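Nidogen-1 (Mus musculus, PDB 1GL4) binds laminin, collagen IV and perlecan in basement membranes through a multidomain chain of which this piece is an EGF-like domain and the G2 beta-barrel. Local coordinates at residues L102-P107 against R205-M210; A181-E186 against V256-N261; S128-E133 against I231-C236. All blocks are in the same frame, centred on the assembly; numbering follows the deposited sequence.

Contact 1: L102-P107 against R205-M210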
ATOM      1  N   LEU A 102      11.753  -1.316 -12.125  1.00 12.15           N
ATOM      2  CA  LEU A 102      10.815  -1.857 -11.138  1.00 12.77           C
ATOM      3  C   LEU A 102       9.527  -1.023 -11.085  1.00 12.87           C
ATOM      4  O   LEU A 102       8.566  -1.383 -10.396  1.00 12.33           O
ATOM      5  CB  LEU A 102      11.454  -1.879  -9.745  1.00 13.22           C
ATOM      6  CG  LEU A 102      12.711  -2.736  -9.546  1.00 13.41           C
ATOM      7  CD1 LEU A 102      13.245  -2.531  -8.140  1.00 11.07           C
ATOM      8  CD2 LEU A 102      12.387  -4.200  -9.791  1.00 13.48           C
ATOM      9  N   LEU A 103       9.506   0.084 -11.823  1.00 11.56           N
ATOM     10  CA  LEU A 103       8.344   0.977 -11.832  1.00 12.38           C
ATOM     11  C   LEU A 103       6.983   0.335 -12.097  1.00 12.01           C
ATOM     12  O   LEU A 103       5.985   0.724 -11.493  1.00 11.78           O
ATOM     13  CB  LEU A 103       8.566   2.127 -12.825  1.00 11.11           C
ATOM     14  CG  LEU A 103       9.490   3.250 -12.332  1.00 13.46           C
ATOM     15  CD1 LEU A 103       9.739   4.255 -13.447  1.00  9.61           C
ATOM     16  CD2 LEU A 103       8.853   3.938 -11.124  1.00 13.53           C
ATOM     17  N   PRO A 104       6.914  -0.650 -13.006  1.00 12.58           N
ATOM     18  CA  PRO A 104       5.612  -1.274 -13.273  1.00 12.49           C
ATOM     19  C   PRO A 104       5.107  -2.181 -12.148  1.00 13.11           C
ATOM     20  O   PRO A 104       3.931  -2.536 -12.118  1.00 12.30           O
ATOM     21  CB  PRO A 104       5.864  -2.081 -14.553  1.00 13.05           C
ATOM     22  CG  PRO A 104       7.058  -1.409 -15.180  1.00 14.57           C
ATOM     23  CD  PRO A 104       7.917  -1.094 -13.985  1.00 12.57           C
ATOM     24  N   LEU A 105       5.992  -2.539 -11.224  1.00 12.30           N
ATOM     25  CA  LEU A 105       5.646  -3.462 -10.141  1.00 13.68           C
ATOM     26  C   LEU A 105       4.936  -2.893  -8.913  1.00 11.91           C
ATOM     27  O   LEU A 105       5.287  -3.219  -7.776  1.00 13.40           O
ATOM     28  CB  LEU A 105       6.907  -4.207  -9.697  1.00 15.83           C
ATOM     29  CG  LEU A 105       7.728  -4.805 -10.847  1.00 17.68           C
ATOM     30  CD1 LEU A 105       8.998  -5.442 -10.301  1.00 19.36           C
ATOM     31  CD2 LEU A 105       6.892  -5.828 -11.593  1.00 19.67           C
ATOM     32  N   ALA A 106       3.918  -2.072  -9.143  1.00 11.54           N
ATOM     33  CA  ALA A 106       3.151  -1.479  -8.057  1.00 11.98           C
ATOM     34  C   ALA A 106       2.607  -2.520  -7.067  1.00 13.09           C
ATOM     35  O   ALA A 106       2.450  -2.223  -5.883  1.00 12.48           O
ATOM     36  CB  ALA A 106       2.006  -0.654  -8.626  1.00 14.01           C
ATOM     37  N   PRO A 107       2.285  -3.743  -7.541  1.00 12.35           N
ATOM     38  CA  PRO A 107       1.765  -4.777  -6.637  1.00 11.73           C
ATOM     39  C   PRO A 107       2.694  -5.125  -5.469  1.00 13.19           C
ATOM     40  O   PRO A 107       2.287  -5.818  -4.533  1.00 11.07           O
ATOM     41  CB  PRO A 107       1.529  -5.961  -7.570  1.00 12.59           C
ATOM     42  CG  PRO A 107       1.102  -5.287  -8.835  1.00 12.56           C
ATOM     43  CD  PRO A 107       2.118  -4.161  -8.947  1.00 11.35           C
ATOM     44  N   ARG A 205      -2.774  -7.531 -17.083  1.00 16.96           N
ATOM     45  CA  ARG A 205      -2.996  -6.100 -17.274  1.00 18.57           C
ATOM     46  C   ARG A 205      -1.934  -5.447 -18.152  1.00 17.97           C
ATOM     47  O   ARG A 205      -0.901  -6.044 -18.454  1.00 18.36           O
ATOM     48  CB  ARG A 205      -2.997  -5.379 -15.915  1.00 19.16           C
ATOM     49  CG  ARG A 205      -3.930  -5.959 -14.875  1.00 21.70           C
ATOM     50  CD  ARG A 205      -4.136  -4.974 -13.721  1.00 17.97           C
ATOM     51  NE  ARG A 205      -3.036  -4.937 -12.759  1.00 18.32           N
ATOM     52  CZ  ARG A 205      -2.851  -5.835 -11.791  1.00 20.19           C
ATOM     53  NH1 ARG A 205      -3.689  -6.859 -11.653  1.00 17.42           N
ATOM     54  NH2 ARG A 205      -1.851  -5.688 -10.930  1.00 16.46           N
ATOM     55  N   GLU A 206      -2.185  -4.206 -18.551  1.00 18.66           N
ATOM     56  CA  GLU A 206      -1.226  -3.485 -19.372  1.00 18.48           C
ATOM     57  C   GLU A 206      -0.758  -2.238 -18.625  1.00 16.93           C
ATOM     58  O   GLU A 206      -1.428  -1.760 -17.708  1.00 16.07           O
ATOM     59  CB  GLU A 206      -1.851  -3.086 -20.717  1.00 24.16           C
ATOM     60  CG  GLU A 206      -2.864  -1.960 -20.632  1.00 30.40           C
ATOM     61  CD  GLU A 206      -3.303  -1.442 -21.998  1.00 33.89           C
ATOM     62  OE1 GLU A 206      -3.935  -0.364 -22.039  1.00 35.16           O
ATOM     63  OE2 GLU A 206      -3.025  -2.104 -23.024  1.00 34.26           O
ATOM     64  N   TYR A 207       0.407  -1.730 -19.012  1.00 14.59           N
ATOM     65  CA  TYR A 207       0.965  -0.527 -18.415  1.00 12.50           C
ATOM     66  C   TYR A 207       1.647   0.256 -19.530  1.00 13.44           C
ATOM     67  O   TYR A 207       2.057  -0.318 -20.547  1.00 12.15           O
ATOM     68  CB  TYR A 207       1.952  -0.883 -17.294  1.00 12.68           C
ATOM     69  CG  TYR A 207       3.121  -1.750 -17.714  1.00 12.95           C
ATOM     70  CD1 TYR A 207       4.329  -1.179 -18.101  1.00 13.05           C
ATOM     71  CD2 TYR A 207       3.013  -3.141 -17.734  1.00 13.83           C
ATOM     72  CE1 TYR A 207       5.408  -1.971 -18.498  1.00 14.15           C
ATOM     73  CE2 TYR A 207       4.083  -3.942 -18.138  1.00 13.27           C
ATOM     74  CZ  TYR A 207       5.273  -3.351 -18.520  1.00 14.20           C
ATOM     75  OH  TYR A 207       6.320  -4.128 -18.960  1.00 15.87           O
ATOM     76  N   THR A 208       1.748   1.565 -19.356  1.00 12.03           N
ATOM     77  CA  THR A 208       2.352   2.411 -20.374  1.00 12.28           C
ATOM     78  C   THR A 208       3.687   2.989 -19.947  1.00 12.76           C
ATOM     79  O   THR A 208       3.835   3.443 -18.815  1.00 14.88           O
ATOM     80  CB  THR A 208       1.421   3.580 -20.728  1.00 12.70           C
ATOM     81  OG1 THR A 208       0.181   3.066 -21.222  1.00 13.32           O
ATOM     82  CG2 THR A 208       2.060   4.479 -21.799  1.00 12.42           C
ATOM     83  N   VAL A 209       4.654   2.967 -20.864  1.00 13.69           N
ATOM     84  CA  VAL A 209       5.982   3.518 -20.605  1.00 14.83           C
ATOM     85  C   VAL A 209       6.181   4.813 -21.395  1.00 14.37           C
ATOM     86  O   VAL A 209       6.100   4.821 -22.626  1.00 13.88           O
ATOM     87  CB  VAL A 209       7.105   2.537 -21.014  1.00 14.86           C
ATOM     88  CG1 VAL A 209       8.465   3.180 -20.782  1.00 17.38           C
ATOM     89  CG2 VAL A 209       6.993   1.244 -20.218  1.00 15.17           C
ATOM     90  N   MET A 210       6.429   5.908 -20.680  1.00 15.37           N
ATOM     91  CA  MET A 210       6.669   7.202 -21.310  1.00 17.61           C
ATOM     92  C   MET A 210       8.180   7.445 -21.348  1.00 17.62           C
ATOM     93  O   MET A 210       8.861   7.343 -20.322  1.00 17.51           O
ATOM     94  CB  MET A 210       5.980   8.316 -20.524  1.00 19.91           C
ATOM     95  CG  MET A 210       4.464   8.203 -20.477  1.00 28.10           C
ATOM     96  SD  MET A 210       3.710   9.566 -19.547  1.00 38.21           S
ATOM     97  CE  MET A 210       3.662  10.848 -20.822  1.00 35.46           C
TER

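Contact 2: A181-E186 against V256-N261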
ATOM      1  N   ALA A 181      12.829   7.310 -17.653  1.00 14.60           N
ATOM      2  CA  ALA A 181      11.487   7.115 -18.180  1.00 14.54           C
ATOM      3  C   ALA A 181      10.489   7.048 -17.024  1.00 15.48           C
ATOM      4  O   ALA A 181      10.881   6.893 -15.863  1.00 15.96           O
ATOM      5  CB  ALA A 181      11.433   5.827 -19.004  1.00 15.53           C
ATOM      6  N   SER A 182       9.204   7.181 -17.340  1.00 13.98           N
ATOM      7  CA  SER A 182       8.151   7.113 -16.330  1.00 14.34           C
ATOM      8  C   SER A 182       7.136   6.048 -16.752  1.00 13.92           C
ATOM      9  O   SER A 182       7.143   5.609 -17.902  1.00 13.28           O
ATOM     10  CB  SER A 182       7.470   8.478 -16.179  1.00 15.86           C
ATOM     11  OG  SER A 182       7.000   8.957 -17.428  1.00 19.32           O
ATOM     12  N   VAL A 183       6.270   5.638 -15.826  1.00 12.71           N
ATOM     13  CA  VAL A 183       5.271   4.603 -16.100  1.00 13.46           C
ATOM     14  C   VAL A 183       3.863   4.981 -15.618  1.00 13.29           C
ATOM     15  O   VAL A 183       3.704   5.615 -14.574  1.00 12.98           O
ATOM     16  CB  VAL A 183       5.693   3.264 -15.422  1.00 12.52           C
ATOM     17  CG1 VAL A 183       4.556   2.266 -15.463  1.00 13.98           C
ATOM     18  CG2 VAL A 183       6.919   2.693 -16.120  1.00 14.51           C
ATOM     19  N   HIS A 184       2.845   4.585 -16.376  1.00 13.82           N
ATOM     20  CA  HIS A 184       1.459   4.874 -16.008  1.00 14.78           C
ATOM     21  C   HIS A 184       0.575   3.628 -15.993  1.00 14.06           C
ATOM     22  O   HIS A 184       0.608   2.812 -16.917  1.00 12.41           O
ATOM     23  CB  HIS A 184       0.840   5.896 -16.963  1.00 18.09           C
ATOM     24  CG  HIS A 184      -0.595   6.202 -16.660  1.00 24.14           C
ATOM     25  ND1 HIS A 184      -1.002   6.772 -15.471  1.00 27.31           N
ATOM     26  CD2 HIS A 184      -1.724   5.995 -17.380  1.00 26.76           C
ATOM     27  CE1 HIS A 184      -2.316   6.903 -15.472  1.00 27.85           C
ATOM     28  NE2 HIS A 184      -2.779   6.438 -16.620  1.00 27.49           N
ATOM     29  N   ILE A 185      -0.226   3.509 -14.941  1.00 13.14           N
ATOM     30  CA  ILE A 185      -1.139   2.386 -14.758  1.00 12.06           C
ATOM     31  C   ILE A 185      -2.570   2.912 -14.563  1.00 13.92           C
ATOM     32  O   ILE A 185      -2.825   3.751 -13.695  1.00 11.99           O
ATOM     33  CB  ILE A 185      -0.703   1.542 -13.528  1.00 13.50           C
ATOM     34  CG1 ILE A 185       0.636   0.854 -13.825  1.00 11.85           C
ATOM     35  CG2 ILE A 185      -1.770   0.508 -13.178  1.00 11.95           C
ATOM     36  CD1 ILE A 185       1.360   0.346 -12.590  1.00 15.44           C
ATOM     37  N   GLU A 186      -3.491   2.421 -15.388  1.00 13.66           N
ATOM     38  CA  GLU A 186      -4.903   2.817 -15.334  1.00 14.88           C
ATOM     39  C   GLU A 186      -5.662   2.004 -14.279  1.00 14.36           C
ATOM     40  O   GLU A 186      -5.197   0.957 -13.847  1.00 12.81           O
ATOM     41  CB  GLU A 186      -5.564   2.570 -16.692  1.00 18.15           C
ATOM     42  CG  GLU A 186      -5.098   3.473 -17.820  1.00 22.71           C
ATOM     43  CD  GLU A 186      -5.938   4.724 -17.925  1.00 28.61           C
ATOM     44  OE1 GLU A 186      -5.942   5.528 -16.967  1.00 29.96           O
ATOM     45  OE2 GLU A 186      -6.605   4.900 -18.968  1.00 33.68           O
ATOM     46  N   VAL A 256      -3.635   5.124  -9.221  1.00 13.51           N
ATOM     47  CA  VAL A 256      -2.317   4.513  -9.097  1.00 13.46           C
ATOM     48  C   VAL A 256      -1.201   5.452  -9.552  1.00 15.25           C
ATOM     49  O   VAL A 256      -1.294   6.066 -10.616  1.00 13.47           O
ATOM     50  CB  VAL A 256      -2.227   3.214  -9.928  1.00 14.89           C
ATOM     51  CG1 VAL A 256      -0.864   2.562  -9.738  1.00 14.79           C
ATOM     52  CG2 VAL A 256      -3.332   2.259  -9.522  1.00 14.89           C
ATOM     53  N   PHE A 257      -0.155   5.556  -8.733  1.00 13.46           N
ATOM     54  CA  PHE A 257       1.006   6.399  -9.034  1.00 13.99           C
ATOM     55  C   PHE A 257       2.279   5.630  -8.708  1.00 12.11           C
ATOM     56  O   PHE A 257       2.366   4.988  -7.661  1.00 10.36           O
ATOM     57  CB  PHE A 257       1.027   7.675  -8.184  1.00 15.64           C
ATOM     58  CG  PHE A 257      -0.021   8.682  -8.546  1.00 19.59           C
ATOM     59  CD1 PHE A 257      -1.323   8.554  -8.079  1.00 20.44           C
ATOM     60  CD2 PHE A 257       0.308   9.789  -9.323  1.00 21.00           C
ATOM     61  CE1 PHE A 257      -2.288   9.518  -8.375  1.00 20.66           C
ATOM     62  CE2 PHE A 257      -0.650  10.761  -9.628  1.00 23.70           C
ATOM     63  CZ  PHE A 257      -1.950  10.625  -9.152  1.00 22.14           C
ATOM     64  N   VAL A 258       3.265   5.696  -9.598  1.00 11.71           N
ATOM     65  CA  VAL A 258       4.540   5.025  -9.356  1.00  9.24           C
ATOM     66  C   VAL A 258       5.636   6.032  -9.692  1.00 10.45           C
ATOM     67  O   VAL A 258       5.493   6.823 -10.624  1.00  8.68           O
ATOM     68  CB  VAL A 258       4.703   3.737 -10.218  1.00  8.08           C
ATOM     69  CG1 VAL A 258       3.560   2.778  -9.939  1.00  5.15           C
ATOM     70  CG2 VAL A 258       4.758   4.087 -11.704  1.00  7.97           C
ATOM     71  N   LEU A 259       6.724   6.014  -8.932  1.00 10.01           N
ATOM     72  CA  LEU A 259       7.805   6.970  -9.168  1.00 14.46           C
ATOM     73  C   LEU A 259       9.148   6.521  -8.617  1.00 13.52           C
ATOM     74  O   LEU A 259       9.213   5.912  -7.559  1.00 14.99           O
ATOM     75  CB  LEU A 259       7.429   8.320  -8.531  1.00 14.69           C
ATOM     76  CG  LEU A 259       8.449   9.465  -8.429  1.00 18.05           C
ATOM     77  CD1 LEU A 259       7.708  10.758  -8.115  1.00 18.79           C
ATOM     78  CD2 LEU A 259       9.479   9.181  -7.337  1.00 19.32           C
ATOM     79  N   TYR A 260      10.220   6.815  -9.345  1.00 14.57           N
ATOM     80  CA  TYR A 260      11.556   6.485  -8.864  1.00 15.46           C
ATOM     81  C   TYR A 260      12.396   7.749  -8.936  1.00 18.43           C
ATOM     82  O   TYR A 260      12.498   8.372  -9.995  1.00 19.04           O
ATOM     83  CB  TYR A 260      12.233   5.397  -9.701  1.00 13.20           C
ATOM     84  CG  TYR A 260      13.665   5.151  -9.253  1.00 13.51           C
ATOM     85  CD1 TYR A 260      13.940   4.579  -8.007  1.00 10.52           C
ATOM     86  CD2 TYR A 260      14.745   5.576 -10.034  1.00 13.18           C
ATOM     87  CE1 TYR A 260      15.255   4.445  -7.545  1.00 11.46           C
ATOM     88  CE2 TYR A 260      16.057   5.451  -9.582  1.00 14.15           C
ATOM     89  CZ  TYR A 260      16.305   4.886  -8.338  1.00 12.26           C
ATOM     90  OH  TYR A 260      17.603   4.770  -7.896  1.00 13.07           O
ATOM     91  N   ASN A 261      12.980   8.133  -7.807  1.00 19.85           N
ATOM     92  CA  ASN A 261      13.819   9.320  -7.759  1.00 22.10           C
ATOM     93  C   ASN A 261      15.281   8.917  -7.595  1.00 23.26           C
ATOM     94  O   ASN A 261      15.672   8.313  -6.592  1.00 21.98           O
ATOM     95  CB  ASN A 261      13.389  10.242  -6.615  1.00 22.57           C
ATOM     96  CG  ASN A 261      14.239  11.496  -6.535  1.00 24.90           C
ATOM     97  OD1 ASN A 261      15.333  11.487  -5.971  1.00 25.78           O
ATOM     98  ND2 ASN A 261      13.750  12.578  -7.125  1.00 26.97           N
TER
HETATM   99  O   HOH W   1       6.954   6.817 -13.270  1.00 10.89           O
HETATM  100  O   HOH W   2       2.567   6.743 -12.366  1.00 14.60           O
HETATM  101  O   HOH W   3      -4.764   4.522 -11.865  1.00 14.02           O
HETATM  102  O   HOH W   4      -0.037   5.543 -12.888  1.00 19.95           O

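Contact 3: S128-E133 against I231-C236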
ATOM      1  N   SER A 128      -8.676  -7.756   8.116  1.00 12.94           N
ATOM      2  CA  SER A 128      -9.776  -8.371   8.851  1.00 11.57           C
ATOM      3  C   SER A 128      -9.695  -9.892   8.749  1.00 12.91           C
ATOM      4  O   SER A 128      -9.932 -10.599   9.728  1.00 13.26           O
ATOM      5  CB  SER A 128     -11.127  -7.879   8.315  1.00 11.03           C
ATOM      6  OG  SER A 128     -11.378  -6.528   8.704  1.00 11.15           O
ATOM      7  N   ILE A 129      -9.333 -10.395   7.572  1.00 12.13           N
ATOM      8  CA  ILE A 129      -9.228 -11.842   7.361  1.00 11.67           C
ATOM      9  C   ILE A 129      -7.989 -12.510   7.976  1.00 11.99           C
ATOM     10  O   ILE A 129      -8.101 -13.572   8.590  1.00 13.10           O
ATOM     11  CB  ILE A 129      -9.240 -12.176   5.847  1.00 12.77           C
ATOM     12  CG1 ILE A 129     -10.583 -11.765   5.234  1.00 11.69           C
ATOM     13  CG2 ILE A 129      -8.983 -13.674   5.629  1.00 13.27           C
ATOM     14  CD1 ILE A 129     -10.584 -11.783   3.713  1.00 14.11           C
ATOM     15  N   THR A 130      -6.817 -11.891   7.824  1.00 11.68           N
ATOM     16  CA  THR A 130      -5.564 -12.480   8.317  1.00 11.63           C
ATOM     17  C   THR A 130      -4.914 -11.871   9.561  1.00 14.06           C
ATOM     18  O   THR A 130      -4.012 -12.479  10.147  1.00 13.45           O
ATOM     19  CB  THR A 130      -4.472 -12.443   7.230  1.00 10.66           C
ATOM     20  OG1 THR A 130      -4.012 -11.094   7.078  1.00 12.65           O
ATOM     21  CG2 THR A 130      -5.019 -12.927   5.886  1.00 12.27           C
ATOM     22  N   GLY A 131      -5.333 -10.674   9.952  1.00 14.11           N
ATOM     23  CA  GLY A 131      -4.717 -10.042  11.105  1.00 14.29           C
ATOM     24  C   GLY A 131      -3.276  -9.652  10.800  1.00 13.87           C
ATOM     25  O   GLY A 131      -2.475  -9.420  11.710  1.00 13.23           O
ATOM     26  N   GLY A 132      -2.935  -9.580   9.517  1.00 12.77           N
ATOM     27  CA  GLY A 132      -1.579  -9.211   9.145  1.00 11.18           C
ATOM     28  C   GLY A 132      -0.563 -10.313   9.390  1.00 11.64           C
ATOM     29  O   GLY A 132       0.633 -10.051   9.488  1.00 10.17           O
ATOM     30  N   GLU A 133      -1.046 -11.546   9.515  1.00 10.28           N
ATOM     31  CA  GLU A 133      -0.186 -12.705   9.719  1.00  9.91           C
ATOM     32  C   GLU A 133      -0.441 -13.633   8.537  1.00 11.68           C
ATOM     33  O   GLU A 133      -1.411 -14.384   8.538  1.00 10.65           O
ATOM     34  CB  GLU A 133      -0.551 -13.425  11.028  1.00 14.91           C
ATOM     35  CG  GLU A 133      -0.406 -12.576  12.291  1.00 15.64           C
ATOM     36  CD  GLU A 133      -0.996 -13.253  13.527  1.00 19.08           C
ATOM     37  OE1 GLU A 133      -2.185 -13.639  13.505  1.00 22.22           O
ATOM     38  OE2 GLU A 133      -0.275 -13.393  14.528  1.00 19.14           O
ATOM     39  N   ILE A 231      -2.019 -16.507  -1.350  1.00 10.93           N
ATOM     40  CA  ILE A 231      -1.954 -15.947  -0.008  1.00 11.09           C
ATOM     41  C   ILE A 231      -2.413 -16.989   1.020  1.00 11.35           C
ATOM     42  O   ILE A 231      -3.558 -17.430   0.989  1.00 11.29           O
ATOM     43  CB  ILE A 231      -2.842 -14.679   0.053  1.00 11.97           C
ATOM     44  CG1 ILE A 231      -2.256 -13.618  -0.893  1.00 12.92           C
ATOM     45  CG2 ILE A 231      -2.942 -14.149   1.485  1.00  9.42           C
ATOM     46  CD1 ILE A 231      -3.149 -12.413  -1.128  1.00 14.15           C
ATOM     47  N   THR A 232      -1.511 -17.374   1.923  1.00 12.53           N
ATOM     48  CA  THR A 232      -1.816 -18.382   2.944  1.00 13.59           C
ATOM     49  C   THR A 232      -1.795 -17.826   4.368  1.00 14.83           C
ATOM     50  O   THR A 232      -0.983 -16.967   4.703  1.00 11.25           O
ATOM     51  CB  THR A 232      -0.836 -19.568   2.857  1.00 14.27           C
ATOM     52  OG1 THR A 232       0.513 -19.082   2.914  1.00 15.68           O
ATOM     53  CG2 THR A 232      -1.042 -20.327   1.551  1.00 14.79           C
ATOM     54  N   PHE A 233      -2.685 -18.338   5.208  1.00 15.23           N
ATOM     55  CA  PHE A 233      -2.800 -17.859   6.582  1.00 17.66           C
ATOM     56  C   PHE A 233      -3.551 -18.865   7.457  1.00 18.40           C
ATOM     57  O   PHE A 233      -4.016 -19.896   6.968  1.00 18.68           O
ATOM     58  CB  PHE A 233      -3.544 -16.518   6.575  1.00 16.16           C
ATOM     59  CG  PHE A 233      -4.844 -16.552   5.812  1.00 15.88           C
ATOM     60  CD1 PHE A 233      -6.046 -16.822   6.463  1.00 14.96           C
ATOM     61  CD2 PHE A 233      -4.863 -16.333   4.437  1.00 16.64           C
ATOM     62  CE1 PHE A 233      -7.249 -16.875   5.755  1.00 15.47           C
ATOM     63  CE2 PHE A 233      -6.063 -16.384   3.715  1.00 16.98           C
ATOM     64  CZ  PHE A 233      -7.256 -16.655   4.372  1.00 14.72           C
ATOM     65  N   GLN A 234      -3.668 -18.559   8.747  1.00 18.57           N
ATOM     66  CA  GLN A 234      -4.369 -19.430   9.688  1.00 20.81           C
ATOM     67  C   GLN A 234      -5.668 -18.802  10.188  1.00 20.43           C
ATOM     68  O   GLN A 234      -5.728 -17.600  10.422  1.00 19.78           O
ATOM     69  CB  GLN A 234      -3.476 -19.736  10.896  1.00 22.71           C
ATOM     70  CG  GLN A 234      -2.213 -20.511  10.565  1.00 26.55           C
ATOM     71  CD  GLN A 234      -2.502 -21.938  10.141  1.00 28.72           C
ATOM     72  OE1 GLN A 234      -3.113 -22.709  10.888  1.00 29.83           O
ATOM     73  NE2 GLN A 234      -2.063 -22.301   8.941  1.00 28.90           N
ATOM     74  N   GLU A 235      -6.702 -19.624  10.342  1.00 20.67           N
ATOM     75  CA  GLU A 235      -7.998 -19.170  10.845  1.00 21.72           C
ATOM     76  C   GLU A 235      -8.352 -20.060  12.036  1.00 23.08           C
ATOM     77  O   GLU A 235      -8.038 -21.251  12.038  1.00 21.88           O
ATOM     78  CB  GLU A 235      -9.079 -19.296   9.769  1.00 21.64           C
ATOM     79  CG  GLU A 235      -8.779 -18.538   8.478  1.00 22.58           C
ATOM     80  CD  GLU A 235      -9.891 -18.673   7.452  1.00 21.93           C
ATOM     81  OE1 GLU A 235     -10.834 -17.850   7.468  1.00 23.08           O
ATOM     82  OE2 GLU A 235      -9.831 -19.617   6.637  1.00 20.73           O
ATOM     83  N   CYS A 236      -8.996 -19.495  13.050  1.00 23.99           N
ATOM     84  CA  CYS A 236      -9.349 -20.289  14.220  1.00 27.19           C
ATOM     85  C   CYS A 236     -10.253 -21.447  13.809  1.00 28.67           C
ATOM     86  O   CYS A 236     -11.314 -21.244  13.215  1.00 27.89           O
ATOM     87  CB  CYS A 236     -10.030 -19.419  15.278  1.00 27.86           C
ATOM     88  SG  CYS A 236     -10.033 -20.196  16.928  1.00 31.55           S
TER
HETATM   89  O   HOH W   5      -6.870 -15.144  10.648  1.00 19.02           O
HETATM   90  O   HOH W   6     -10.513 -15.121   8.886  1.00 24.40           O
HETATM   91  O   HOH W   7      -1.425 -17.068  10.110  1.00 34.53           O

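Contact 1: L102-P107 against R205-M210
The Tyr-207 ring carries Pro-104 on one face. The contact belongs to the GFP-like G2 beta-barrel, and here the loop that leads into helix 107-115 rests on strand 198-210. Pro-104 CB stands 4.0 Å from the centroid of the Tyr-207 ring, 11° off the ring normal, which makes a CH-pi contact. The neighbouring Pro-104 CG comes nearest to Tyr-207 CE1, at 3.7 Å. The second flat group is the guanidinium of Arg-205. Pro-107 CG meets it at the edge, in its plane, at 3.6 Å from Arg-205 NH2.

Tyr-207 CG sits between the backbone N and the carbonyl carbon (chi1 58°), and this rotation carries the ring under Pro-104. The Tyr-207 ring also meets that of Tyr-225, with the planes at about 50°. The Tyr-225 hydroxyl bonds to Pro-104 O, so one tyrosine touches both sides of the contact. Arg-205 is bent at chi3 and its NH1 is held elsewhere, by the hydroxyl of Ser-203 and by a salt bridge to Glu-190. Tyr-188 adds a cation-pi contact. Pro-107 therefore packs against a group that is already fixed.

The loop also keeps its own shape. Leu-105 is the centre of an inverse gamma turn, with a weak bond of 3.0 Å from Ala-106 N to Pro-104 O. Tyr-269 OH bonds to Leu-102 O. Leu-102 O also closes a type I turn, accepting from Leu-105 N at 2.9 Å.

Contact 2: A181-E186 against V256-N261
Val-183 meets Val-258, and Ile-185 meets Val-256, between segments of the antiparallel strands 182-195 and 248-261. Val-258 CG2 lies 3.4 Å from Val-183 O. The same Val-258 CG2 is 3.9 Å from Val-183 CB. Its place between the backbone N and carbonyl carbon of Val-258 directs it at the facing strand. In the second pair, Val-256 CG1 reaches Ile-185 CB at 3.9 Å and also approaches the CG2 branch. CG1 of Ile-185 is turned the other way, anti to the carbonyl carbon (chi1 -67°). Ile-185 CD1 extends to Val-258 CG1 at 4.2 Å, which joins the two pairs.

The next shell is water. Each backbone link between these pairs passes through one molecule. Water 1 accepts from Val-183 N at 2.9 Å and donates to Val-258 O at 3.0 Å. Water 2 joins Val-183 O to Val-258 N. Waters 3 and 4 do the same for Ile-185 and Val-256, and water 3 donates to Ile-185 O at 2.8 Å.

Further out, Leu-103 packs on Val-183, Ala-106 on Val-258, and Tyr-207 on Ile-185. Phe-257 points away from the contact and stacks on an aromatic side chain of another protein chain. The side chain of Val-258 is about 7 Å from that of Arg-268, a perlecan-binding residue. The two antiparallel strands of the G2 beta-barrel are joined here by four bridging waters, beside its perlecan-binding region.

Contact 3: S128-E133 against I231-C236
Thr-130 CG2 presses on one face of the Phe-233 ring, offset toward the rim. Thr-130 CG2 stands 3.9 Å from the centroid of the Phe-233 ring, 23° off the normal, a CH-pi contact. This is the tight part of a junction in the G2 beta-barrel, where the end of helix 126-130 meets the chain leaving strand 221-232. Ile-129 CG2 comes in obliquely at 3.6 Å from Phe-233 CE1. Glu-133 O lies 3.6 Å from Phe-233 CB. Phe-134 and Ile-199 also pack on Phe-233.

The other side is wet. Water 5 is within bonding distance of Ile-129 O and Gln-234 O, though other acceptors may share its protons. Water 6 donates to Ile-129 O and to Glu-235 OE1, which is also in a salt bridge with Arg-242. Water 7 spans Gln-234 N and Glu-133 O. Cys-236 is disulfide-bonded to Cys-29, of the EGF-like domain.

After the helix, Gly-131 and Gly-132 take positive phi in a type I' turn from Thr-130 to Glu-133. Thr-130 OG1 sits between the backbone N and carbonyl carbon (chi1 73°), leaving CG2 to face Phe-233. Thr-130 OG1 bonds to Gly-126 O and closes an ST turn, accepting from Gly-132 N at 3.1 Å.

Contacts 1 and 2 are neighbours, with centres about 7 Å apart. Strands 198-210 and 182-195 pair: Thr-208 O to His-184 N and Met-210 N to Ser-182 O are each 2.9 Å, both probable hydrogen bonds. The loop of contact 1 reaches contact 2, with Leu-103 O 3.5 Å from Val-258 CB. Contact 3 lies on the opposite side of the chain's centre. Its centre is about 28 Å from that of contact 1 and about 31 Å from that of contact 2. Contact 2 is close to the perlecan-binding residue Arg-268, while contacts 1 and 3 lie away from the perlecan-binding residues and the zinc site. Contact 3 includes Cys-236, whose disulfide ties the barrel to the EGF-like domain.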